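Long-range contacts in taurine dioxygenase (Burkholderia ambifaria, PDB 5VN6), which probably catalyses the iron-dependent oxidation of taurine as a member of the TfdA dioxygenase family, here with magnesium in the metal site: residues A104-A109 and N204-H209; R157-I162 and D184-V189; K199-N204 and H234-Q239. One frame throughout, in Å; residues are numbered along the deposited sequence.

Contact 1: residues A104-A109 and N204-H209; sequences AWHSDA and NAFTTH. With MG (magnesium ion), chain C.
His106 and Asp108 bring two of the three protein ligands to the magnesium ion, and the turn at Asn204-Thr207 packs against the backbone that carries them. The tight part lies around Asn204. Its CG sits in the crowded position between backbone N and carbonyl carbon (chi1 72°), which lays the amide along the 106-107 backbone: Asn204 OD1 comes within 3.6 Å of His106 CB, and Asn204 ND2 faces Ser107 CB and is hydrogen-bonded to Ser110 OG. Asn204 OD1 also accepts from Phe206 N at 2.8 Å, closing an Asx turn inside a type I beta turn. One backbone bond ties the segments together, Ala205 N to Trp105 O at 3.1 Å, with the donor almost along the C=O axis; Ala205 CB is close to that oxygen too. Beside it, Phe206 runs alongside His106, pointing the same way; its CE1 touches His106 CB at 3.8 Å, and the ring edge meets Ser107 O. Looser, on the exposed side, is the methyl contact of Ala104 CB with Ala205 CB at 4.2 Å.

On the metal side, His106 ND1 gives its proton to Ala104 O at 2.7 Å, in the ring plane, which fixes the ring's rotation. His106 NE2 is thereby left to bind magnesium at 2.4 Å, beside Asp108 OD1 and His266. These three ligands form the family's facial triad, and the ND1 bond probably makes His106 a more electron-rich ligand.

Contact 2: residues R157-I162 and D184-V189; sequences RARHSI and DAEHPV
Strands 157-160 and 185-188 run antiparallel, their short axes 143° apart, with Ala158-His187 and His160-Ala185 as hydrogen-bonded pairs and Arg159-Glu186 as a non-hydrogen-bonded pair between them. On the face of Arg159 and Glu186, the extended Glu186 chain reaches between two arginines. Arg157, bent at chi3 (59°), crosses it at about a right angle and donates from NE, within its guanidinium plane, to Glu186 OE2 at 2.6 Å; a water joins NH2 to the same oxygen. Arg159 stretches out over Glu186 CB, and its NH1 grips Asp184 O at 2.7 Å. Glu186 OE1 lies over the face of that guanidinium, 3.6 Å from Arg159 NH2, so this second salt bridge rests on charge alone, while OE1 itself is hydrogen-bonded to Thr211 OG1.

The two histidines share the other face. His187 turns its edge onto the face of His160, His187 CD2 to His160 CD2 at 3.5 Å, in a T-shaped stack with planes at 77°. Ser110 OG holds His160 ND1, and a water reaches NE2 of the same ring. One face of this strand pair thus carries the charges; the other buries two imidazoles, with both His160 nitrogens partnered, and the arginines probably stabilise Glu186 as a carboxylate.

Contact 3: residues K199-N204 and H234-Q239; sequences KVLYVN and HYLIGQ
Leu201 and Val203 press their side chains against the 234-239 segment, which holds the last residues of helix 228-237 and the 3-10 residues that follow, with no hydrogen bond between the segments. Leu201 can be followed from CB to its tip. From CB, which points toward the helix, CG stands anti to the backbone N (chi1 178°) and carries the branch outward. There the two methyls part: Leu201 CD1 meets Leu236 CD2 at 4.0 Å, the side chains crossing at about a right angle, while Leu201 CD2 lies 3.6 Å from Leu236 O and 3.9 Å from Gln239 CG. Leu236 O is not left without a polar partner, since Gln239 N donates to it.

Val203 makes the closest approach. Val203 CG2, in the crowded position between N and carbonyl carbon, touches Leu236 CB at 3.5 Å and also Ile237 CG2 at 3.8 Å. Ile237 CG2 also lies 3.6 Å from Asn204 O, a methyl against a backbone carbonyl. Beyond CG, Gln239 bends at chi2 (-59°), so that Gln239 NE2 lies over the centre of the Tyr235 ring and donates to Tyr235 O at 3.0 Å.

Leu201 also rests on Tyr142 of helix 138-143. The end of helix 228-237 thus packs on strand 199-201 and its loop, with Val189 of strand 185-192 and Val149 and Ile153 of helix 147-153 also touching Leu236.

In the fold
From the N terminus, residues 104-109, in the loop between strands 87-91 and 118-125, are met again at 204-209, where contact 1 closes a long loop. Contact 2 lies wholly within that loop, joining 157-162 to 184-189 across helix 172-181. Contact 3 opens after contact 2 has closed; its first segment runs into 204-209 and its second follows, so it crosses contact 1, and the two share Asn204. All three reach the four-stranded antiparallel sheet: Thr208 N probably bonds Arg159 O between contacts 1 and 2, and Tyr202 N probably bonds Val189 O between contacts 2 and 3. Together they connect the metal-binding loop, this sheet and helix 228-237.

Contact 1: residues A104-A109 and N204-H209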
ATOM      1  N   ALA A 104       0.570   1.069  10.912  1.00 26.40           N
ATOM      2  CA  ALA A 104       1.900   0.504  10.751  1.00 33.78           C
ATOM      3  C   ALA A 104       1.724  -0.947  10.355  1.00 34.37           C
ATOM      4  O   ALA A 104       0.775  -1.598  10.795  1.00 35.77           O
ATOM      5  CB  ALA A 104       2.736   0.602  12.036  1.00 30.64           C
ATOM      6  N   TRP A 105       2.641  -1.459   9.538  1.00 25.22           N
ATOM      7  CA  TRP A 105       2.550  -2.869   9.166  1.00 25.07           C
ATOM      8  C   TRP A 105       2.895  -3.740  10.381  1.00 27.92           C
ATOM      9  O   TRP A 105       4.050  -3.803  10.805  1.00 33.07           O
ATOM     10  CB  TRP A 105       3.454  -3.156   7.970  1.00 26.85           C
ATOM     11  CG  TRP A 105       2.800  -2.685   6.700  1.00 30.19           C
ATOM     12  CD1 TRP A 105       3.184  -1.637   5.909  1.00 25.87           C
ATOM     13  CD2 TRP A 105       1.601  -3.213   6.117  1.00 26.72           C
ATOM     14  NE1 TRP A 105       2.309  -1.500   4.848  1.00 29.10           N
ATOM     15  CE2 TRP A 105       1.331  -2.457   4.956  1.00 34.84           C
ATOM     16  CE3 TRP A 105       0.737  -4.265   6.460  1.00 31.63           C
ATOM     17  CZ2 TRP A 105       0.234  -2.712   4.136  1.00 32.44           C
ATOM     18  CZ3 TRP A 105      -0.356  -4.522   5.644  1.00 32.22           C
ATOM     19  CH2 TRP A 105      -0.593  -3.746   4.483  1.00 29.37           C
ATOM     20  N   HIS A 106       1.899  -4.404  10.954  1.00 30.33           N
ATOM     21  CA  HIS A 106       2.142  -5.205  12.137  1.00 31.63           C
ATOM     22  C   HIS A 106       1.299  -6.466  12.118  1.00 33.89           C
ATOM     23  O   HIS A 106       0.215  -6.523  11.527  1.00 34.00           O
ATOM     24  CB  HIS A 106       1.860  -4.411  13.439  1.00 39.56           C
ATOM     25  CG  HIS A 106       0.425  -4.027  13.629  1.00 50.86           C
ATOM     26  ND1 HIS A 106      -0.189  -3.029  12.895  1.00 53.46           N
ATOM     27  CD2 HIS A 106      -0.515  -4.495  14.486  1.00 50.88           C
ATOM     28  CE1 HIS A 106      -1.447  -2.910  13.284  1.00 51.24           C
ATOM     29  NE2 HIS A 106      -1.668  -3.783  14.253  1.00 53.20           N
ATOM     30  N   SER A 107       1.810  -7.477  12.794  1.00 39.61           N
ATOM     31  CA  SER A 107       1.027  -8.641  13.173  1.00 35.96           C
ATOM     32  C   SER A 107       0.630  -8.457  14.628  1.00 37.04           C
ATOM     33  O   SER A 107       1.497  -8.223  15.481  1.00 34.05           O
ATOM     34  CB  SER A 107       1.832  -9.928  12.984  1.00 37.58           C
ATOM     35  OG  SER A 107       1.036 -11.052  13.293  1.00 40.08           O
ATOM     36  N   ASP A 108      -0.675  -8.537  14.904  1.00 32.95           N
ATOM     37  CA  ASP A 108      -1.199  -8.196  16.229  1.00 43.31           C
ATOM     38  C   ASP A 108      -0.445  -8.892  17.358  1.00 42.84           C
ATOM     39  O   ASP A 108      -0.288 -10.121  17.356  1.00 38.13           O
ATOM     40  CB  ASP A 108      -2.689  -8.542  16.311  1.00 48.32           C
ATOM     41  CG  ASP A 108      -3.577  -7.352  15.997  1.00 64.09           C
ATOM     42  OD1 ASP A 108      -3.050  -6.219  15.900  1.00 64.71           O
ATOM     43  OD2 ASP A 108      -4.798  -7.553  15.821  1.00 72.75           O
ATOM     44  N   ALA A 109       0.044  -8.077  18.305  1.00 35.74           N
ATOM     45  CA  ALA A 109       0.610  -8.536  19.572  1.00 42.94           C
ATOM     46  C   ALA A 109       1.682  -9.607  19.380  1.00 42.10           C
ATOM     47  O   ALA A 109       1.777 -10.559  20.155  1.00 37.14           O
ATOM     48  CB  ALA A 109      -0.485  -9.043  20.515  1.00 39.57           C
ATOM     49  N   ASN A 204       7.977  -7.699  11.906  1.00 28.31           N
ATOM     50  CA  ASN A 204       7.062  -6.600  11.599  1.00 28.40           C
ATOM     51  C   ASN A 204       7.500  -5.363  12.385  1.00 30.50           C
ATOM     52  O   ASN A 204       8.599  -5.324  12.952  1.00 27.18           O
ATOM     53  CB  ASN A 204       5.603  -7.005  11.884  1.00 24.39           C
ATOM     54  CG  ASN A 204       5.283  -7.116  13.375  1.00 33.73           C
ATOM     55  OD1 ASN A 204       5.010  -6.116  14.028  1.00 37.91           O
ATOM     56  ND2 ASN A 204       5.256  -8.339  13.897  1.00 30.48           N
ATOM     57  N   ALA A 205       6.616  -4.354  12.437  1.00 31.90           N
ATOM     58  CA  ALA A 205       6.954  -3.076  13.063  1.00 36.62           C
ATOM     59  C   ALA A 205       7.340  -3.245  14.528  1.00 34.42           C
ATOM     60  O   ALA A 205       8.105  -2.437  15.062  1.00 33.43           O
ATOM     61  CB  ALA A 205       5.788  -2.087  12.931  1.00 29.81           C
ATOM     62  N   PHE A 206       6.843  -4.293  15.189  1.00 26.81           N
ATOM     63  CA  PHE A 206       7.210  -4.533  16.580  1.00 35.28           C
ATOM     64  C   PHE A 206       8.612  -5.100  16.743  1.00 40.61           C
ATOM     65  O   PHE A 206       9.133  -5.081  17.860  1.00 38.29           O
ATOM     66  CB  PHE A 206       6.219  -5.505  17.240  1.00 37.07           C
ATOM     67  CG  PHE A 206       4.851  -4.925  17.455  1.00 38.26           C
ATOM     68  CD1 PHE A 206       3.733  -5.540  16.909  1.00 40.58           C
ATOM     69  CD2 PHE A 206       4.682  -3.759  18.185  1.00 38.00           C
ATOM     70  CE1 PHE A 206       2.466  -5.013  17.100  1.00 41.81           C
ATOM     71  CE2 PHE A 206       3.422  -3.229  18.380  1.00 46.29           C
ATOM     72  CZ  PHE A 206       2.306  -3.861  17.836  1.00 44.25           C
ATOM     73  N   THR A 207       9.229  -5.610  15.676  1.00 35.87           N
ATOM     74  CA  THR A 207      10.496  -6.320  15.802  1.00 33.72           C
ATOM     75  C   THR A 207      11.644  -5.323  15.944  1.00 34.87           C
ATOM     76  O   THR A 207      11.789  -4.403  15.125  1.00 30.55           O
ATOM     77  CB  THR A 207      10.726  -7.217  14.586  1.00 31.37           C
ATOM     78  OG1 THR A 207       9.557  -8.008  14.326  1.00 29.42           O
ATOM     79  CG2 THR A 207      11.913  -8.115  14.811  1.00 32.13           C
ATOM     80  N   THR A 208      12.471  -5.505  16.978  1.00 32.32           N
ATOM     81  CA  THR A 208      13.561  -4.553  17.188  1.00 29.45           C
ATOM     82  C   THR A 208      14.870  -5.006  16.546  1.00 36.52           C
ATOM     83  O   THR A 208      15.555  -4.188  15.920  1.00 33.43           O
ATOM     84  CB  THR A 208      13.784  -4.304  18.680  1.00 26.69           C
ATOM     85  OG1 THR A 208      14.170  -5.530  19.312  1.00 30.48           O
ATOM     86  CG2 THR A 208      12.513  -3.793  19.300  1.00 27.45           C
ATOM     87  N   HIS A 209      15.234  -6.285  16.685  1.00 29.05           N
ATOM     88  CA  HIS A 209      16.529  -6.754  16.195  1.00 33.46           C
ATOM     89  C   HIS A 209      16.585  -8.277  16.211  1.00 37.24           C
ATOM     90  O   HIS A 209      15.821  -8.938  16.924  1.00 34.48           O
ATOM     91  CB  HIS A 209      17.668  -6.200  17.046  1.00 34.04           C
ATOM     92  CG  HIS A 209      17.662  -6.717  18.452  1.00 39.29           C
ATOM     93  ND1 HIS A 209      16.666  -6.397  19.349  1.00 37.32           N
ATOM     94  CD2 HIS A 209      18.516  -7.538  19.110  1.00 36.86           C
ATOM     95  CE1 HIS A 209      16.911  -6.992  20.507  1.00 44.39           C
ATOM     96  NE2 HIS A 209      18.029  -7.689  20.388  1.00 41.65           N
TER
HETATM   97 MG    MG C 300      -3.860  -4.319  14.988  1.00 48.04          MG

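Contact 2: residues R157-I162 and D184-V189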
ATOM      1  N   ARG A 157      16.298 -15.678  14.698  1.00 33.06           N
ATOM      2  CA  ARG A 157      15.252 -15.365  15.658  1.00 29.13           C
ATOM      3  C   ARG A 157      15.378 -13.887  15.991  1.00 36.27           C
ATOM      4  O   ARG A 157      16.449 -13.293  15.843  1.00 37.88           O
ATOM      5  CB  ARG A 157      15.359 -16.224  16.928  1.00 30.93           C
ATOM      6  CG  ARG A 157      15.465 -17.714  16.626  1.00 42.20           C
ATOM      7  CD  ARG A 157      15.634 -18.617  17.875  1.00 44.12           C
ATOM      8  NE  ARG A 157      14.537 -18.479  18.821  1.00 45.71           N
ATOM      9  CZ  ARG A 157      13.320 -18.982  18.618  1.00 52.12           C
ATOM     10  NH1 ARG A 157      13.052 -19.639  17.493  1.00 46.93           N
ATOM     11  NH2 ARG A 157      12.364 -18.816  19.526  1.00 53.74           N
ATOM     12  N   ALA A 158      14.281 -13.285  16.440  1.00 34.67           N
ATOM     13  CA  ALA A 158      14.265 -11.837  16.633  1.00 33.24           C
ATOM     14  C   ALA A 158      13.298 -11.499  17.756  1.00 32.67           C
ATOM     15  O   ALA A 158      12.408 -12.287  18.079  1.00 37.21           O
ATOM     16  CB  ALA A 158      13.866 -11.117  15.341  1.00 28.27           C
ATOM     17  N   ARG A 159      13.474 -10.317  18.354  1.00 35.32           N
ATOM     18  CA  ARG A 159      12.657  -9.906  19.493  1.00 32.27           C
ATOM     19  C   ARG A 159      11.641  -8.835  19.098  1.00 34.61           C
ATOM     20  O   ARG A 159      11.937  -7.959  18.272  1.00 34.89           O
ATOM     21  CB  ARG A 159      13.531  -9.440  20.662  1.00 40.55           C
ATOM     22  CG  ARG A 159      13.979 -10.645  21.524  1.00 43.95           C
ATOM     23  CD  ARG A 159      14.752 -10.301  22.793  1.00 42.58           C
ATOM     24  NE  ARG A 159      15.447 -11.487  23.294  1.00 45.65           N
ATOM     25  CZ  ARG A 159      14.881 -12.462  24.011  1.00 47.37           C
ATOM     26  NH1 ARG A 159      13.604 -12.404  24.347  1.00 50.88           N
ATOM     27  NH2 ARG A 159      15.598 -13.504  24.395  1.00 41.26           N
ATOM     28  N   HIS A 160      10.436  -8.948  19.674  1.00 37.77           N
ATOM     29  CA  HIS A 160       9.288  -8.074  19.420  1.00 34.94           C
ATOM     30  C   HIS A 160       8.910  -7.393  20.724  1.00 40.62           C
ATOM     31  O   HIS A 160       8.643  -8.074  21.720  1.00 44.75           O
ATOM     32  CB  HIS A 160       8.095  -8.869  18.903  1.00 35.27           C
ATOM     33  CG  HIS A 160       8.393  -9.697  17.698  1.00 33.04           C
ATOM     34  ND1 HIS A 160       7.622  -9.644  16.560  1.00 30.68           N
ATOM     35  CD2 HIS A 160       9.377 -10.594  17.447  1.00 32.85           C
ATOM     36  CE1 HIS A 160       8.108 -10.481  15.663  1.00 32.96           C
ATOM     37  NE2 HIS A 160       9.183 -11.060  16.168  1.00 30.28           N
ATOM     38  N   SER A 161       8.872  -6.066  20.722  1.00 36.62           N
ATOM     39  CA  SER A 161       8.900  -5.316  21.969  1.00 42.88           C
ATOM     40  C   SER A 161       7.671  -4.434  22.107  1.00 41.76           C
ATOM     41  O   SER A 161       7.388  -3.618  21.229  1.00 40.93           O
ATOM     42  CB  SER A 161      10.171  -4.455  22.056  1.00 40.40           C
ATOM     43  OG  SER A 161      10.064  -3.521  23.106  1.00 43.98           O
ATOM     44  N   ILE A 162       6.965  -4.563  23.232  1.00 42.15           N
ATOM     45  CA  ILE A 162       5.948  -3.559  23.499  1.00 43.76           C
ATOM     46  C   ILE A 162       6.604  -2.336  24.126  1.00 44.21           C
ATOM     47  O   ILE A 162       6.102  -1.210  23.975  1.00 40.06           O
ATOM     48  CB  ILE A 162       4.814  -4.114  24.379  1.00 48.09           C
ATOM     49  CG1 ILE A 162       3.630  -3.147  24.366  1.00 50.57           C
ATOM     50  CG2 ILE A 162       5.283  -4.294  25.826  1.00 48.10           C
ATOM     51  CD1 ILE A 162       2.375  -3.700  24.987  1.00 51.81           C
ATOM     52  N   ASP A 184      10.319  -8.525  26.135  1.00 39.84           N
ATOM     53  CA  ASP A 184      10.433  -8.597  24.680  1.00 47.04           C
ATOM     54  C   ASP A 184      10.473 -10.052  24.221  1.00 50.06           C
ATOM     55  O   ASP A 184      11.384 -10.799  24.580  1.00 48.16           O
ATOM     56  CB  ASP A 184      11.698  -7.872  24.195  1.00 45.62           C
ATOM     57  CG  ASP A 184      11.805  -6.424  24.691  1.00 49.16           C
ATOM     58  OD1 ASP A 184      12.689  -5.706  24.182  1.00 54.58           O
ATOM     59  OD2 ASP A 184      11.054  -6.004  25.599  1.00 55.55           O
ATOM     60  N   ALA A 185       9.493 -10.449  23.410  1.00 45.57           N
ATOM     61  CA  ALA A 185       9.335 -11.844  23.031  1.00 47.10           C
ATOM     62  C   ALA A 185      10.213 -12.179  21.829  1.00 47.06           C
ATOM     63  O   ALA A 185      10.202 -11.471  20.814  1.00 42.18           O
ATOM     64  CB  ALA A 185       7.867 -12.154  22.725  1.00 44.95           C
ATOM     65  N   GLU A 186      10.962 -13.268  21.941  1.00 44.44           N
ATOM     66  CA  GLU A 186      11.736 -13.775  20.820  1.00 44.42           C
ATOM     67  C   GLU A 186      10.875 -14.752  20.030  1.00 42.41           C
ATOM     68  O   GLU A 186      10.215 -15.620  20.617  1.00 42.75           O
ATOM     69  CB  GLU A 186      13.007 -14.474  21.299  1.00 47.08           C
ATOM     70  CG  GLU A 186      13.809 -15.095  20.169  1.00 48.12           C
ATOM     71  CD  GLU A 186      15.179 -15.587  20.620  1.00 54.50           C
ATOM     72  OE1 GLU A 186      16.002 -14.756  21.056  1.00 50.21           O
ATOM     73  OE2 GLU A 186      15.412 -16.819  20.573  1.00 48.42           O
ATOM     74  N   HIS A 187      10.894 -14.615  18.711  1.00 36.95           N
ATOM     75  CA  HIS A 187      10.145 -15.457  17.789  1.00 39.72           C
ATOM     76  C   HIS A 187      11.032 -15.847  16.618  1.00 39.32           C
ATOM     77  O   HIS A 187      11.922 -15.081  16.232  1.00 36.36           O
ATOM     78  CB  HIS A 187       8.905 -14.735  17.243  1.00 35.37           C
ATOM     79  CG  HIS A 187       7.911 -14.384  18.301  1.00 38.28           C
ATOM     80  ND1 HIS A 187       7.279 -15.338  19.066  1.00 39.37           N
ATOM     81  CD2 HIS A 187       7.444 -13.189  18.727  1.00 35.75           C
ATOM     82  CE1 HIS A 187       6.468 -14.746  19.925  1.00 46.03           C
ATOM     83  NE2 HIS A 187       6.536 -13.441  19.724  1.00 41.80           N
ATOM     84  N   PRO A 188      10.792 -17.007  16.011  1.00 39.04           N
ATOM     85  CA  PRO A 188      11.489 -17.320  14.761  1.00 37.07           C
ATOM     86  C   PRO A 188      11.176 -16.260  13.714  1.00 35.49           C
ATOM     87  O   PRO A 188      10.040 -15.791  13.603  1.00 40.58           O
ATOM     88  CB  PRO A 188      10.912 -18.681  14.354  1.00 37.95           C
ATOM     89  CG  PRO A 188       9.563 -18.732  15.032  1.00 43.83           C
ATOM     90  CD  PRO A 188       9.761 -18.008  16.337  1.00 41.11           C
ATOM     91  N   VAL A 189      12.204 -15.893  12.945  1.00 36.80           N
ATOM     92  CA  VAL A 189      12.028 -14.969  11.827  1.00 36.11           C
ATOM     93  C   VAL A 189      11.227 -15.632  10.715  1.00 37.21           C
ATOM     94  O   VAL A 189      10.406 -14.986  10.050  1.00 29.12           O
ATOM     95  CB  VAL A 189      13.399 -14.481  11.332  1.00 32.16           C
ATOM     96  CG1 VAL A 189      13.277 -13.783   9.972  1.00 31.91           C
ATOM     97  CG2 VAL A 189      14.039 -13.547  12.370  1.00 28.49           C
TER
HETATM   98  O   HOH W   1      13.601 -18.116  22.309  1.00 53.02           O
HETATM   99  O   HOH W   2      10.724 -12.925  14.637  1.00 29.34           O
HETATM  100  O   HOH W   3      12.528  -3.052  23.923  1.00 41.97           O
HETATM  101  O   HOH W   4       8.520  -5.052  26.114  1.00 46.55           O

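Contact 3: residues K199-N204 and H234-Q239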
ATOM      1  N   LYS A 199       5.354 -21.529   5.380  1.00 42.65           N
ATOM      2  CA  LYS A 199       6.302 -20.645   6.037  1.00 38.39           C
ATOM      3  C   LYS A 199       5.841 -19.191   5.939  1.00 41.08           C
ATOM      4  O   LYS A 199       5.319 -18.756   4.909  1.00 38.30           O
ATOM      5  CB  LYS A 199       7.703 -20.838   5.460  1.00 38.50           C
ATOM      6  CG  LYS A 199       8.298 -22.217   5.809  1.00 44.44           C
ATOM      7  CD  LYS A 199       9.780 -22.299   5.413  1.00 51.15           C
ATOM      8  CE  LYS A 199      10.342 -23.707   5.617  1.00 54.92           C
ATOM      9  NZ  LYS A 199      11.784 -23.787   5.232  1.00 54.19           N
ATOM     10  N   VAL A 200       5.995 -18.467   7.048  1.00 38.17           N
ATOM     11  CA  VAL A 200       5.545 -17.090   7.196  1.00 39.58           C
ATOM     12  C   VAL A 200       6.760 -16.228   7.510  1.00 36.15           C
ATOM     13  O   VAL A 200       7.527 -16.547   8.421  1.00 36.69           O
ATOM     14  CB  VAL A 200       4.492 -16.961   8.314  1.00 34.23           C
ATOM     15  CG1 VAL A 200       3.921 -15.523   8.361  1.00 27.96           C
ATOM     16  CG2 VAL A 200       3.395 -17.994   8.132  1.00 29.30           C
ATOM     17  N   LEU A 201       6.935 -15.140   6.768  1.00 32.06           N
ATOM     18  CA  LEU A 201       7.919 -14.142   7.169  1.00 31.97           C
ATOM     19  C   LEU A 201       7.386 -13.398   8.391  1.00 35.90           C
ATOM     20  O   LEU A 201       6.442 -12.603   8.289  1.00 31.60           O
ATOM     21  CB  LEU A 201       8.238 -13.197   6.012  1.00 24.57           C
ATOM     22  CG  LEU A 201       9.231 -12.073   6.329  1.00 25.75           C
ATOM     23  CD1 LEU A 201      10.579 -12.621   6.851  1.00 24.95           C
ATOM     24  CD2 LEU A 201       9.428 -11.157   5.097  1.00 28.25           C
ATOM     25  N   TYR A 202       8.002 -13.651   9.550  1.00 27.79           N
ATOM     26  CA  TYR A 202       7.444 -13.233  10.832  1.00 27.92           C
ATOM     27  C   TYR A 202       8.296 -12.181  11.548  1.00 35.22           C
ATOM     28  O   TYR A 202       8.703 -12.365  12.703  1.00 38.17           O
ATOM     29  CB  TYR A 202       7.243 -14.484  11.717  1.00 27.53           C
ATOM     30  CG  TYR A 202       6.263 -14.242  12.832  1.00 32.48           C
ATOM     31  CD1 TYR A 202       6.653 -14.345  14.158  1.00 34.97           C
ATOM     32  CD2 TYR A 202       4.938 -13.886  12.552  1.00 30.65           C
ATOM     33  CE1 TYR A 202       5.766 -14.103  15.184  1.00 36.53           C
ATOM     34  CE2 TYR A 202       4.050 -13.624  13.569  1.00 32.68           C
ATOM     35  CZ  TYR A 202       4.476 -13.745  14.892  1.00 39.70           C
ATOM     36  OH  TYR A 202       3.612 -13.505  15.926  1.00 37.40           O
ATOM     37  N   VAL A 203       8.547 -11.060  10.878  1.00 29.65           N
ATOM     38  CA  VAL A 203       9.048  -9.841  11.504  1.00 34.52           C
ATOM     39  C   VAL A 203       8.161  -8.690  11.041  1.00 31.76           C
ATOM     40  O   VAL A 203       7.628  -8.704   9.929  1.00 28.04           O
ATOM     41  CB  VAL A 203      10.534  -9.575  11.169  1.00 28.70           C
ATOM     42  CG1 VAL A 203      11.424 -10.650  11.833  1.00 28.90           C
ATOM     43  CG2 VAL A 203      10.756  -9.530   9.619  1.00 22.86           C
ATOM     44  N   ASN A 204       7.977  -7.699  11.906  1.00 28.31           N
ATOM     45  CA  ASN A 204       7.062  -6.600  11.599  1.00 28.40           C
ATOM     46  C   ASN A 204       7.500  -5.363  12.385  1.00 30.50           C
ATOM     47  O   ASN A 204       8.599  -5.324  12.952  1.00 27.18           O
ATOM     48  CB  ASN A 204       5.603  -7.005  11.884  1.00 24.39           C
ATOM     49  CG  ASN A 204       5.283  -7.116  13.375  1.00 33.73           C
ATOM     50  OD1 ASN A 204       5.010  -6.116  14.028  1.00 37.91           O
ATOM     51  ND2 ASN A 204       5.256  -8.339  13.897  1.00 30.48           N
ATOM     52  N   HIS A 234      15.337  -4.448   8.175  1.00 26.53           N
ATOM     53  CA  HIS A 234      14.569  -3.443   7.435  1.00 27.51           C
ATOM     54  C   HIS A 234      14.074  -3.985   6.103  1.00 21.59           C
ATOM     55  O   HIS A 234      12.925  -3.739   5.716  1.00 25.94           O
ATOM     56  CB  HIS A 234      15.410  -2.185   7.231  1.00 24.36           C
ATOM     57  CG  HIS A 234      15.704  -1.472   8.512  1.00 27.84           C
ATOM     58  ND1 HIS A 234      16.684  -0.510   8.636  1.00 31.14           N
ATOM     59  CD2 HIS A 234      15.154  -1.611   9.746  1.00 28.27           C
ATOM     60  CE1 HIS A 234      16.714  -0.073   9.887  1.00 31.09           C
ATOM     61  NE2 HIS A 234      15.787  -0.716  10.578  1.00 29.40           N
ATOM     62  N   TYR A 235      14.922  -4.744   5.405  1.00 27.73           N
ATOM     63  CA  TYR A 235      14.520  -5.336   4.139  1.00 31.05           C
ATOM     64  C   TYR A 235      13.355  -6.302   4.329  1.00 30.43           C
ATOM     65  O   TYR A 235      12.410  -6.314   3.533  1.00 35.38           O
ATOM     66  CB  TYR A 235      15.724  -6.043   3.506  1.00 26.43           C
ATOM     67  CG  TYR A 235      15.376  -6.916   2.325  1.00 31.34           C
ATOM     68  CD1 TYR A 235      15.337  -6.399   1.022  1.00 29.45           C
ATOM     69  CD2 TYR A 235      15.098  -8.267   2.504  1.00 30.64           C
ATOM     70  CE1 TYR A 235      15.026  -7.226  -0.071  1.00 30.02           C
ATOM     71  CE2 TYR A 235      14.793  -9.081   1.434  1.00 30.55           C
ATOM     72  CZ  TYR A 235      14.766  -8.560   0.156  1.00 30.18           C
ATOM     73  OH  TYR A 235      14.440  -9.394  -0.871  1.00 30.50           O
ATOM     74  N   LEU A 236      13.409  -7.112   5.389  1.00 25.65           N
ATOM     75  CA  LEU A 236      12.346  -8.073   5.670  1.00 27.76           C
ATOM     76  C   LEU A 236      11.034  -7.381   6.046  1.00 26.31           C
ATOM     77  O   LEU A 236       9.991  -7.652   5.439  1.00 30.60           O
ATOM     78  CB  LEU A 236      12.800  -9.029   6.784  1.00 23.10           C
ATOM     79  CG  LEU A 236      13.952  -9.956   6.406  1.00 28.74           C
ATOM     80  CD1 LEU A 236      14.397 -10.935   7.549  1.00 25.88           C
ATOM     81  CD2 LEU A 236      13.606 -10.742   5.101  1.00 29.41           C
ATOM     82  N   ILE A 237      11.058  -6.474   7.032  1.00 24.86           N
ATOM     83  CA  ILE A 237       9.802  -5.845   7.441  1.00 27.92           C
ATOM     84  C   ILE A 237       9.210  -5.014   6.311  1.00 28.21           C
ATOM     85  O   ILE A 237       7.985  -4.846   6.241  1.00 27.55           O
ATOM     86  CB  ILE A 237       9.939  -4.966   8.704  1.00 29.97           C
ATOM     87  CG1 ILE A 237      10.730  -3.693   8.383  1.00 33.46           C
ATOM     88  CG2 ILE A 237      10.443  -5.781   9.935  1.00 24.06           C
ATOM     89  CD1 ILE A 237      10.521  -2.574   9.392  1.00 47.48           C
ATOM     90  N   GLY A 238      10.052  -4.458   5.432  1.00 33.85           N
ATOM     91  CA  GLY A 238       9.539  -3.710   4.294  1.00 32.92           C
ATOM     92  C   GLY A 238       8.851  -4.559   3.235  1.00 32.59           C
ATOM     93  O   GLY A 238       8.282  -4.000   2.291  1.00 29.13           O
ATOM     94  N   GLN A 239       8.960  -5.884   3.319  1.00 30.86           N
ATOM     95  CA  GLN A 239       8.262  -6.733   2.358  1.00 29.00           C
ATOM     96  C   GLN A 239       6.757  -6.553   2.477  1.00 32.81           C
ATOM     97  O   GLN A 239       6.038  -6.697   1.483  1.00 31.52           O
ATOM     98  CB  GLN A 239       8.664  -8.217   2.552  1.00 23.07           C
ATOM     99  CG  GLN A 239      10.169  -8.531   2.319  1.00 21.18           C
ATOM    100  CD  GLN A 239      10.661  -8.158   0.887  1.00 30.64           C
ATOM    101  OE1 GLN A 239      10.160  -8.688  -0.114  1.00 29.68           O
ATOM    102  NE2 GLN A 239      11.632  -7.246   0.804  1.00 27.27           N
TER